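Local structure of prolyl endopeptidase (2BKL) at residues 5-13 with 23-34; 547-558 with 603-613. The protein is a serine protease of the prolyl oligopeptidase family that probably cleaves oligopeptides on the carboxyl side of proline and, more slowly, alanine. All blocks are in the same frame, centred on the assembly; numbering follows the deposited sequence.

Contact 1: 5-13 with 23-34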
loop_
_atom_site.group_PDB
_atom_site.type_symbol
_atom_site.label_atom_id
_atom_site.label_comp_id
_atom_site.label_asym_id
_atom_site.label_seq_id
_atom_site.Cartn_x
_atom_site.Cartn_y
_atom_site.Cartn_z
ATOM N N ALA A 5 8.759 -28.073 -17.709
ATOM C CA ALA A 5 9.913 -28.509 -16.929
ATOM C C ALA A 5 10.737 -27.312 -16.481
ATOM O O ALA A 5 10.846 -26.306 -17.203
ATOM C CB ALA A 5 10.776 -29.446 -17.745
ATOM N N THR A 6 11.318 -27.420 -15.285
ATOM C CA THR A 6 12.302 -26.460 -14.814
ATOM C C THR A 6 13.564 -27.193 -14.410
ATOM O O THR A 6 13.568 -27.969 -13.433
ATOM C CB THR A 6 11.793 -25.649 -13.597
ATOM O OG1 THR A 6 10.479 -25.121 -13.849
ATOM C CG2 THR A 6 12.690 -24.423 -13.414
ATOM N N ARG A 7 14.631 -26.952 -15.155
ATOM C CA ARG A 7 15.937 -27.457 -14.777
ATOM C C ARG A 7 16.342 -26.939 -13.401
ATOM O O ARG A 7 16.225 -25.740 -13.130
ATOM C CB ARG A 7 16.970 -27.017 -15.825
ATOM C CG ARG A 7 18.430 -27.319 -15.461
ATOM C CD ARG A 7 19.473 -26.826 -16.491
ATOM N NE ARG A 7 19.608 -25.357 -16.620
ATOM C CZ ARG A 7 18.981 -24.618 -17.531
ATOM N NH1 ARG A 7 18.139 -25.187 -18.395
ATOM N NH2 ARG A 7 19.192 -23.313 -17.585
ATOM N N ALA A 8 16.818 -27.841 -12.553
ATOM C CA ALA A 8 17.388 -27.526 -11.260
ATOM C C ALA A 8 18.890 -27.674 -11.381
ATOM O O ALA A 8 19.374 -28.685 -11.895
ATOM C CB ALA A 8 16.876 -28.462 -10.193
ATOM N N GLU A 9 19.622 -26.657 -10.939
ATOM C CA GLU A 9 21.085 -26.684 -10.925
ATOM C C GLU A 9 21.633 -26.825 -9.507
ATOM O O GLU A 9 20.919 -26.735 -8.519
ATOM C CB GLU A 9 21.647 -25.457 -11.608
ATOM C CG GLU A 9 21.177 -25.292 -13.047
ATOM C CD GLU A 9 21.721 -24.062 -13.762
ATOM O OE1 GLU A 9 22.050 -23.059 -13.101
ATOM O OE2 GLU A 9 21.790 -24.084 -15.009
ATOM N N GLN A 10 22.923 -27.079 -9.405
ATOM C CA GLN A 10 23.552 -27.279 -8.107
ATOM C C GLN A 10 24.304 -26.048 -7.641
ATOM O O GLN A 10 25.360 -26.152 -7.037
ATOM C CB GLN A 10 24.493 -28.484 -8.174
ATOM C CG GLN A 10 23.791 -29.775 -8.561
ATOM C CD GLN A 10 22.792 -30.219 -7.535
ATOM O OE1 GLN A 10 23.124 -30.333 -6.346
ATOM N NE2 GLN A 10 21.550 -30.453 -7.968
ATOM N N VAL A 11 23.738 -24.874 -7.883
ATOM C CA VAL A 11 24.308 -23.639 -7.392
ATOM C C VAL A 11 24.251 -23.586 -5.869
ATOM O O VAL A 11 23.189 -23.779 -5.258
ATOM C CB VAL A 11 23.569 -22.415 -7.958
ATOM C CG1 VAL A 11 24.073 -21.145 -7.334
ATOM C CG2 VAL A 11 23.684 -22.404 -9.464
ATOM N N VAL A 12 25.401 -23.341 -5.257
ATOM C CA VAL A 12 25.500 -23.162 -3.813
ATOM C C VAL A 12 26.438 -21.978 -3.543
ATOM O O VAL A 12 27.382 -21.709 -4.309
ATOM C CB VAL A 12 25.974 -24.462 -3.114
ATOM C CG1 VAL A 12 26.017 -24.288 -1.597
ATOM C CG2 VAL A 12 25.069 -25.622 -3.445
ATOM N N ASP A 13 26.170 -21.267 -2.467
ATOM C CA ASP A 13 27.000 -20.178 -1.986
ATOM C C ASP A 13 27.260 -20.381 -0.510
ATOM O O ASP A 13 26.420 -20.899 0.220
ATOM C CB ASP A 13 26.271 -18.849 -2.136
ATOM C CG ASP A 13 26.153 -18.398 -3.564
ATOM O OD1 ASP A 13 27.089 -17.730 -4.071
ATOM O OD2 ASP A 13 25.162 -18.642 -4.278
ATOM N N PRO A 23 18.798 -23.696 -6.327
ATOM C CA PRO A 23 18.667 -24.540 -7.522
ATOM C C PRO A 23 18.119 -23.843 -8.740
ATOM O O PRO A 23 18.430 -24.244 -9.868
ATOM C CB PRO A 23 17.730 -25.671 -7.057
ATOM C CG PRO A 23 17.097 -25.178 -5.830
ATOM C CD PRO A 23 18.040 -24.219 -5.184
ATOM N N TYR A 24 17.335 -22.791 -8.539
ATOM C CA TYR A 24 16.677 -22.102 -9.637
ATOM C C TYR A 24 17.235 -20.690 -9.860
ATOM O O TYR A 24 16.582 -19.856 -10.446
ATOM C CB TYR A 24 15.154 -22.097 -9.399
ATOM C CG TYR A 24 14.641 -23.493 -9.267
ATOM C CD1 TYR A 24 14.667 -24.369 -10.338
ATOM C CD2 TYR A 24 14.217 -23.986 -8.038
ATOM C CE1 TYR A 24 14.230 -25.674 -10.212
ATOM C CE2 TYR A 24 13.800 -25.297 -7.899
ATOM C CZ TYR A 24 13.797 -26.140 -9.001
ATOM O OH TYR A 24 13.397 -27.449 -8.850
ATOM N N ARG A 25 18.478 -20.470 -9.443
ATOM C CA ARG A 25 19.210 -19.231 -9.721
ATOM C C ARG A 25 19.072 -18.751 -11.173
ATOM O O ARG A 25 18.959 -17.547 -11.431
ATOM C CB ARG A 25 20.676 -19.420 -9.350
ATOM C CG ARG A 25 21.606 -18.268 -9.729
ATOM C CD ARG A 25 21.369 -16.998 -8.965
ATOM N NE ARG A 25 21.586 -17.198 -7.559
ATOM C CZ ARG A 25 22.764 -17.305 -6.960
ATOM N NH1 ARG A 25 23.889 -17.078 -7.636
ATOM N NH2 ARG A 25 22.839 -17.572 -5.664
ATOM N N TRP A 26 19.071 -19.670 -12.133
ATOM C CA TRP A 26 19.026 -19.297 -13.533
ATOM C C TRP A 26 17.779 -18.531 -13.929
ATOM O O TRP A 26 17.802 -17.769 -14.891
ATOM C CB TRP A 26 19.262 -20.527 -14.444
ATOM C CG TRP A 26 18.132 -21.503 -14.568
ATOM C CD1 TRP A 26 17.877 -22.594 -13.773
ATOM C CD2 TRP A 26 17.124 -21.507 -15.579
ATOM N NE1 TRP A 26 16.755 -23.248 -14.221
ATOM C CE2 TRP A 26 16.278 -22.617 -15.338
ATOM C CE3 TRP A 26 16.839 -20.685 -16.664
ATOM C CZ2 TRP A 26 15.176 -22.909 -16.147
ATOM C CZ3 TRP A 26 15.738 -20.976 -17.461
ATOM C CH2 TRP A 26 14.925 -22.082 -17.197
ATOM N N LEU A 27 16.688 -18.722 -13.179
ATOM C CA LEU A 27 15.456 -17.987 -13.448
ATOM C C LEU A 27 15.478 -16.538 -13.015
ATOM O O LEU A 27 14.526 -15.799 -13.318
ATOM C CB LEU A 27 14.277 -18.659 -12.736
ATOM C CG LEU A 27 13.898 -20.042 -13.258
ATOM C CD1 LEU A 27 12.871 -20.663 -12.355
ATOM C CD2 LEU A 27 13.338 -19.928 -14.658
ATOM N N GLU A 28 16.536 -16.080 -12.353
ATOM C CA GLU A 28 16.588 -14.669 -11.914
ATOM C C GLU A 28 16.658 -13.668 -13.058
ATOM O O GLU A 28 16.043 -12.623 -13.003
ATOM C CB GLU A 28 17.728 -14.412 -10.926
ATOM C CG GLU A 28 17.541 -15.093 -9.577
ATOM C CD GLU A 28 18.639 -14.818 -8.562
ATOM O OE1 GLU A 28 19.601 -14.105 -8.900
ATOM O OE2 GLU A 28 18.533 -15.329 -7.416
ATOM N N ASP A 29 17.410 -13.998 -14.099
ATOM C CA ASP A 29 17.716 -13.046 -15.162
ATOM C C ASP A 29 16.647 -13.136 -16.238
ATOM O O ASP A 29 16.653 -14.034 -17.067
ATOM C CB ASP A 29 19.096 -13.348 -15.728
ATOM C CG ASP A 29 19.516 -12.350 -16.787
ATOM O OD1 ASP A 29 18.802 -11.340 -16.990
ATOM O OD2 ASP A 29 20.560 -12.511 -17.452
ATOM N N GLU A 30 15.724 -12.188 -16.222
ATOM C CA GLU A 30 14.606 -12.203 -17.145
ATOM C C GLU A 30 15.030 -11.825 -18.566
ATOM O O GLU A 30 14.248 -11.964 -19.505
ATOM C CB GLU A 30 13.469 -11.279 -16.653
ATOM C CG GLU A 30 13.651 -9.775 -16.854
ATOM C CD GLU A 30 14.720 -9.129 -15.983
ATOM O OE1 GLU A 30 15.160 -9.743 -14.981
ATOM O OE2 GLU A 30 15.130 -7.979 -16.306
ATOM N N LYS A 31 16.264 -11.366 -18.732
ATOM C CA LYS A 31 16.761 -11.045 -20.078
ATOM C C LYS A 31 17.188 -12.269 -20.887
ATOM O O LYS A 31 17.399 -12.187 -22.091
ATOM C CB LYS A 31 17.896 -10.024 -19.972
ATOM C CG LYS A 31 17.414 -8.702 -19.421
ATOM C CD LYS A 31 18.510 -7.654 -19.414
ATOM C CE LYS A 31 18.062 -6.403 -18.687
ATOM N NZ LYS A 31 19.047 -5.300 -18.883
ATOM N N ALA A 32 17.332 -13.410 -20.240
ATOM C CA ALA A 32 17.700 -14.629 -20.939
ATOM C C ALA A 32 16.504 -15.170 -21.726
ATOM O O ALA A 32 15.417 -15.319 -21.154
ATOM C CB ALA A 32 18.166 -15.653 -19.939
ATOM N N PRO A 33 16.644 -15.447 -23.025
ATOM C CA PRO A 33 15.531 -16.033 -23.783
ATOM C C PRO A 33 14.932 -17.311 -23.175
ATOM O O PRO A 33 13.730 -17.543 -23.287
ATOM C CB PRO A 33 16.148 -16.312 -25.164
ATOM C CG PRO A 33 17.180 -15.277 -25.283
ATOM C CD PRO A 33 17.795 -15.148 -23.906
ATOM N N GLU A 34 15.754 -18.146 -22.553
ATOM C CA GLU A 34 15.236 -19.370 -21.986
ATOM C C GLU A 34 14.240 -19.050 -20.874
ATOM O O GLU A 34 13.275 -19.780 -20.689
ATOM C CB GLU A 34 16.345 -20.244 -21.426
ATOM C CG GLU A 34 15.893 -21.655 -21.126
ATOM C CD GLU A 34 16.959 -22.505 -20.468
ATOM O OE1 GLU A 34 18.084 -22.009 -20.195
ATOM O OE2 GLU A 34 16.652 -23.685 -20.237
HETATM O O HOH W 1 13.350 -29.069 -10.938
HETATM O O HOH W 2 20.078 -22.288 -11.364
HETATM O O HOH W 3 26.702 -17.370 -6.463
#

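Contact 2: 547-558 with 603-613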
loop_
_atom_site.group_PDB
_atom_site.type_symbol
_atom_site.label_atom_id
_atom_site.label_comp_id
_atom_site.label_asym_id
_atom_site.label_seq_id
_atom_site.Cartn_x
_atom_site.Cartn_y
_atom_site.Cartn_z
ATOM N N PRO A 547 2.307 -26.338 6.347
ATOM C CA PRO A 547 1.458 -26.619 5.187
ATOM C C PRO A 547 0.147 -27.326 5.562
ATOM O O PRO A 547 -0.869 -27.097 4.890
ATOM C CB PRO A 547 2.360 -27.495 4.296
ATOM C CG PRO A 547 3.382 -28.082 5.243
ATOM C CD PRO A 547 3.636 -26.981 6.225
ATOM N N GLU A 548 0.166 -28.121 6.620
ATOM C CA GLU A 548 -1.002 -28.856 7.060
ATOM C C GLU A 548 -2.161 -28.013 7.534
ATOM O O GLU A 548 -3.269 -28.513 7.635
ATOM C CB GLU A 548 -0.601 -29.886 8.127
ATOM C CG GLU A 548 -0.308 -29.324 9.503
ATOM C CD GLU A 548 1.065 -28.656 9.689
ATOM O OE1 GLU A 548 1.917 -28.622 8.767
ATOM O OE2 GLU A 548 1.330 -28.218 10.830
ATOM N N LEU A 549 -1.931 -26.740 7.814
ATOM C CA LEU A 549 -3.026 -25.857 8.262
ATOM C C LEU A 549 -3.888 -25.306 7.126
ATOM O O LEU A 549 -4.945 -24.748 7.397
ATOM C CB LEU A 549 -2.478 -24.669 9.054
ATOM C CG LEU A 549 -1.757 -24.915 10.358
ATOM C CD1 LEU A 549 -1.283 -23.611 10.991
ATOM C CD2 LEU A 549 -2.646 -25.658 11.334
ATOM N N TYR A 550 -3.444 -25.446 5.885
ATOM C CA TYR A 550 -3.995 -24.708 4.756
ATOM C C TYR A 550 -4.349 -25.615 3.589
ATOM O O TYR A 550 -3.643 -26.593 3.318
ATOM C CB TYR A 550 -2.978 -23.662 4.288
ATOM C CG TYR A 550 -2.407 -22.815 5.416
ATOM C CD1 TYR A 550 -3.190 -21.854 6.052
ATOM C CD2 TYR A 550 -1.105 -22.979 5.861
ATOM C CE1 TYR A 550 -2.680 -21.093 7.066
ATOM C CE2 TYR A 550 -0.568 -22.231 6.898
ATOM C CZ TYR A 550 -1.372 -21.277 7.509
ATOM O OH TYR A 550 -0.875 -20.552 8.548
ATOM N N GLY A 551 -5.454 -25.307 2.917
ATOM C CA GLY A 551 -5.877 -26.008 1.725
ATOM C C GLY A 551 -5.390 -25.367 0.430
ATOM O O GLY A 551 -5.135 -26.065 -0.575
ATOM N N ALA A 552 -5.259 -24.046 0.440
ATOM C CA ALA A 552 -4.822 -23.318 -0.749
ATOM C C ALA A 552 -4.146 -22.015 -0.358
ATOM O O ALA A 552 -4.399 -21.456 0.728
ATOM C CB ALA A 552 -5.983 -23.076 -1.664
ATOM N N VAL A 553 -3.299 -21.533 -1.259
ATOM C CA VAL A 553 -2.528 -20.308 -1.053
ATOM C C VAL A 553 -2.593 -19.507 -2.332
ATOM O O VAL A 553 -2.326 -20.044 -3.431
ATOM C CB VAL A 553 -1.071 -20.634 -0.757
ATOM C CG1 VAL A 553 -0.186 -19.391 -0.686
ATOM C CG2 VAL A 553 -0.915 -21.464 0.507
ATOM N N VAL A 554 -2.919 -18.238 -2.208
ATOM C CA VAL A 554 -2.837 -17.266 -3.292
ATOM C C VAL A 554 -1.763 -16.255 -2.893
ATOM O O VAL A 554 -1.891 -15.583 -1.869
ATOM C CB VAL A 554 -4.177 -16.563 -3.575
ATOM C CG1 VAL A 554 -4.025 -15.634 -4.787
ATOM C CG2 VAL A 554 -5.286 -17.585 -3.820
ATOM N N CYS A 555 -0.714 -16.146 -3.719
ATOM C CA CYS A 555 0.510 -15.414 -3.342
ATOM C C CYS A 555 0.745 -14.416 -4.452
ATOM O O CYS A 555 1.051 -14.807 -5.578
ATOM C CB CYS A 555 1.662 -16.416 -3.197
ATOM S SG CYS A 555 3.253 -15.707 -2.812
ATOM N N ALA A 556 0.584 -13.131 -4.178
ATOM C CA ALA A 556 0.682 -12.069 -5.180
ATOM C C ALA A 556 1.954 -11.264 -5.041
ATOM O O ALA A 556 2.411 -10.947 -3.931
ATOM C CB ALA A 556 -0.523 -11.126 -5.100
ATOM N N VAL A 557 2.509 -10.925 -6.205
ATOM C CA VAL A 557 3.698 -10.069 -6.365
ATOM C C VAL A 557 4.643 -10.156 -5.169
ATOM O O VAL A 557 4.914 -9.152 -4.505
ATOM C CB VAL A 557 3.313 -8.629 -6.719
ATOM C CG1 VAL A 557 2.815 -8.569 -8.174
ATOM C CG2 VAL A 557 2.322 -8.050 -5.780
ATOM N N PRO A 558 5.166 -11.347 -4.889
ATOM C CA PRO A 558 5.774 -11.621 -3.577
ATOM C C PRO A 558 7.282 -11.422 -3.439
ATOM O O PRO A 558 8.034 -11.514 -4.428
ATOM C CB PRO A 558 5.490 -13.089 -3.397
ATOM C CG PRO A 558 5.682 -13.660 -4.846
ATOM C CD PRO A 558 5.023 -12.586 -5.679
ATOM N N VAL A 603 6.554 -33.483 1.137
ATOM C CA VAL A 603 5.472 -32.762 1.807
ATOM C C VAL A 603 4.360 -32.483 0.812
ATOM O O VAL A 603 4.621 -32.030 -0.303
ATOM C CB VAL A 603 5.988 -31.464 2.376
ATOM C CG1 VAL A 603 4.866 -30.569 2.885
ATOM C CG2 VAL A 603 6.961 -31.741 3.489
ATOM N N ARG A 604 3.116 -32.757 1.190
ATOM C CA ARG A 604 1.975 -32.347 0.386
ATOM C C ARG A 604 1.664 -30.904 0.752
ATOM O O ARG A 604 1.250 -30.597 1.869
ATOM C CB ARG A 604 0.757 -33.247 0.611
ATOM C CG ARG A 604 1.024 -34.740 0.337
ATOM C CD ARG A 604 0.035 -35.708 1.024
ATOM N NE ARG A 604 -0.872 -36.332 0.059
ATOM C CZ ARG A 604 -1.996 -35.780 -0.406
ATOM N NH1 ARG A 604 -2.392 -34.576 0.005
ATOM N NH2 ARG A 604 -2.734 -36.443 -1.292
ATOM N N TYR A 605 1.879 -30.020 -0.205
ATOM C CA TYR A 605 1.643 -28.604 -0.010
ATOM C C TYR A 605 0.202 -28.272 -0.338
ATOM O O TYR A 605 -0.462 -28.962 -1.098
ATOM C CB TYR A 605 2.625 -27.767 -0.880
ATOM C CG TYR A 605 4.009 -27.805 -0.266
ATOM C CD1 TYR A 605 4.311 -27.060 0.867
ATOM C CD2 TYR A 605 5.002 -28.647 -0.775
ATOM C CE1 TYR A 605 5.535 -27.109 1.431
ATOM C CE2 TYR A 605 6.226 -28.732 -0.184
ATOM C CZ TYR A 605 6.502 -27.976 0.916
ATOM O OH TYR A 605 7.704 -28.090 1.563
ATOM N N PRO A 606 -0.247 -27.144 0.177
ATOM C CA PRO A 606 -1.495 -26.572 -0.317
ATOM C C PRO A 606 -1.400 -26.279 -1.801
ATOM O O PRO A 606 -0.313 -26.003 -2.317
ATOM C CB PRO A 606 -1.612 -25.245 0.453
ATOM C CG PRO A 606 -0.667 -25.312 1.550
ATOM C CD PRO A 606 0.363 -26.316 1.225
ATOM N N ALA A 607 -2.526 -26.277 -2.489
ATOM C CA ALA A 607 -2.588 -25.767 -3.865
ATOM C C ALA A 607 -2.107 -24.314 -3.882
ATOM O O ALA A 607 -2.414 -23.573 -2.954
ATOM C CB ALA A 607 -4.008 -25.879 -4.406
ATOM N N LEU A 608 -1.398 -23.905 -4.932
ATOM C CA LEU A 608 -0.771 -22.607 -4.992
ATOM C C LEU A 608 -1.112 -21.888 -6.273
ATOM O O LEU A 608 -0.931 -22.450 -7.360
ATOM C CB LEU A 608 0.738 -22.765 -4.862
ATOM C CG LEU A 608 1.610 -21.543 -5.020
ATOM C CD1 LEU A 608 1.289 -20.527 -3.914
ATOM C CD2 LEU A 608 3.097 -21.917 -4.967
ATOM N N LEU A 609 -1.618 -20.657 -6.167
ATOM C CA LEU A 609 -1.778 -19.753 -7.299
ATOM C C LEU A 609 -0.900 -18.518 -7.058
ATOM O O LEU A 609 -1.119 -17.768 -6.117
ATOM C CB LEU A 609 -3.235 -19.329 -7.470
ATOM C CG LEU A 609 -3.567 -18.290 -8.545
ATOM C CD1 LEU A 609 -3.082 -18.743 -9.919
ATOM C CD2 LEU A 609 -5.057 -17.952 -8.572
ATOM N N MET A 610 0.111 -18.341 -7.909
ATOM C CA MET A 610 1.045 -17.220 -7.844
ATOM C C MET A 610 0.501 -16.165 -8.785
ATOM O O MET A 610 0.400 -16.406 -10.005
ATOM C CB MET A 610 2.368 -17.651 -8.463
ATOM C CG MET A 610 3.498 -18.270 -7.676
ATOM S SD MET A 610 3.347 -18.391 -5.978
ATOM C CE MET A 610 4.905 -17.581 -5.546
ATOM N N MET A 611 0.224 -14.984 -8.288
ATOM C CA MET A 611 -0.292 -13.892 -9.104
ATOM C C MET A 611 0.793 -12.857 -9.312
ATOM O O MET A 611 1.029 -11.960 -8.486
ATOM C CB MET A 611 -1.530 -13.269 -8.509
ATOM C CG MET A 611 -2.514 -14.298 -8.117
ATOM S SD MET A 611 -4.268 -13.953 -7.995
ATOM C CE MET A 611 -4.683 -13.132 -9.580
ATOM N N ALA A 612 1.444 -12.965 -10.452
ATOM C CA ALA A 612 2.588 -12.123 -10.788
ATOM C C ALA A 612 2.188 -11.051 -11.790
ATOM O O ALA A 612 1.101 -11.062 -12.361
ATOM C CB ALA A 612 3.692 -12.975 -11.343
ATOM N N ALA A 613 3.073 -10.074 -11.928
ATOM C CA ALA A 613 2.896 -8.917 -12.800
ATOM C C ALA A 613 4.157 -8.744 -13.623
ATOM O O ALA A 613 5.264 -8.722 -13.069
ATOM C CB ALA A 613 2.641 -7.684 -11.983
HETATM O O HOH W 4 -1.473 -29.121 2.904
#

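Contact 1: 5-13 with 23-34
T6 CG2 packs into the tight, buried part of this contact, 3.7 Å from Y24 CD1 and close to L27 CD1. Toward solvent, the guanidinium of R7 lies flat on the W26 indole, planes 27° apart, with R7 CZ 4.1 Å from the centroid of the five-membered ring in a cation-pi stack. In return W26 NE1 donates to R7 O at 2.8 Å, nearly in the ring plane. W26 CG sits between its backbone N and carbonyl carbon (chi1 74°), which turns one indole face to R7 and the other to L27 CD2. E34 grips R7 end-on, OE2 to NH1 (2.8 Å) and OE1 to NH2, while E9 OE2 takes NE; three bonds fix the guanidinium's rotation. Segment 5-13 runs into the first strand of the antiparallel hairpin 12-15/18-21 and 23-34 follows its second, an N-terminal arm that, as in prolyl oligopeptidases generally, packs with the hydrolase domain: T6 and Y24 both touch A629 of helix 622-632. With an alanine at W26, R7 is likely to lose its stacking platform and R7 O its indole donor. A nearly straight bond from E9 N to P23 O (2.9 Å) ties the middle. Beyond it, R25 NH2 meets D13 OD2 in a partly exposed salt bridge under V11 CG1; D22 is a second partner of R25.

Contact 2: 547-558 with 603-613
V553 CG1, anti to its backbone N (chi1 174°), meets L608 CD1 at 3.7 Å, while V553 N donates to A607 O. The two residues belong to strands 552-556 and 607-613, which run parallel, their axes 14° apart and 4.6 Å at closest approach. Donors alternate between the strands: L609 N to V553 O at 2.9 Å, C555 N to L609 O, M611 N to C555 O and V557 N to M611 O. The opening bond, A607 N to G551 O, is longer at 3.2 Å and comes from above the carbonyl plane. Side chains pair on both faces of the sheet. C555 and M610 share the face of V553 and L608; on the other, A552 faces A607, and A556 faces M611. How the ends of M610 and M611 pack against C555 and V554 is tentative, since each methionine is modelled in two conformers.

Before the strands, P606 wedges against the opposite segment: its CD lies 3.8 Å from P547 CB, its CG near Y550 CB, and its CB against V553 CG2. P547 CG also touches V603 CG1 at 3.7 Å, and that same methyl lies over the centre of the Y605 ring. Farther out, Y550 OH is bonded to H510, and Y605 OH to R600 O.

Just past the C-terminal end of strand 552-556, V557 has positive phi (29°), and its side chain touches D616 and H651, which with S533 fit a Ser-His-Asp triad. The pair lies in the parallel part of the alpha/beta-hydrolase sheet, toward its 641-646 side. Strand 527-532 bonds to the far side of 552-556, and 641-646 follows beyond 607-613; helix 622-632 packs on L608 and M610, while helix 657-674 covers A552, A607 and L609 from the other face.

How the contacts relate
Contact 2 is core and contact 1 is mainly periphery. The pairing of 547-558 with 603-613 lies within the hydrolase sheet, mostly buried, and relies on regular backbone bonds with apolar side chains. The 5-13 with 23-34 contact belongs to the N-terminal arm, where salt bridges, a cation-pi stack and bridging waters do much of the work and a few buried side chains face inward. The two share no strand and do not touch: the nearest atoms of contact 1 and contact 2 are about 9 Å apart. Helix 622-632 is their common neighbour, met by the buried side chains of the arm and by one face of the sheet.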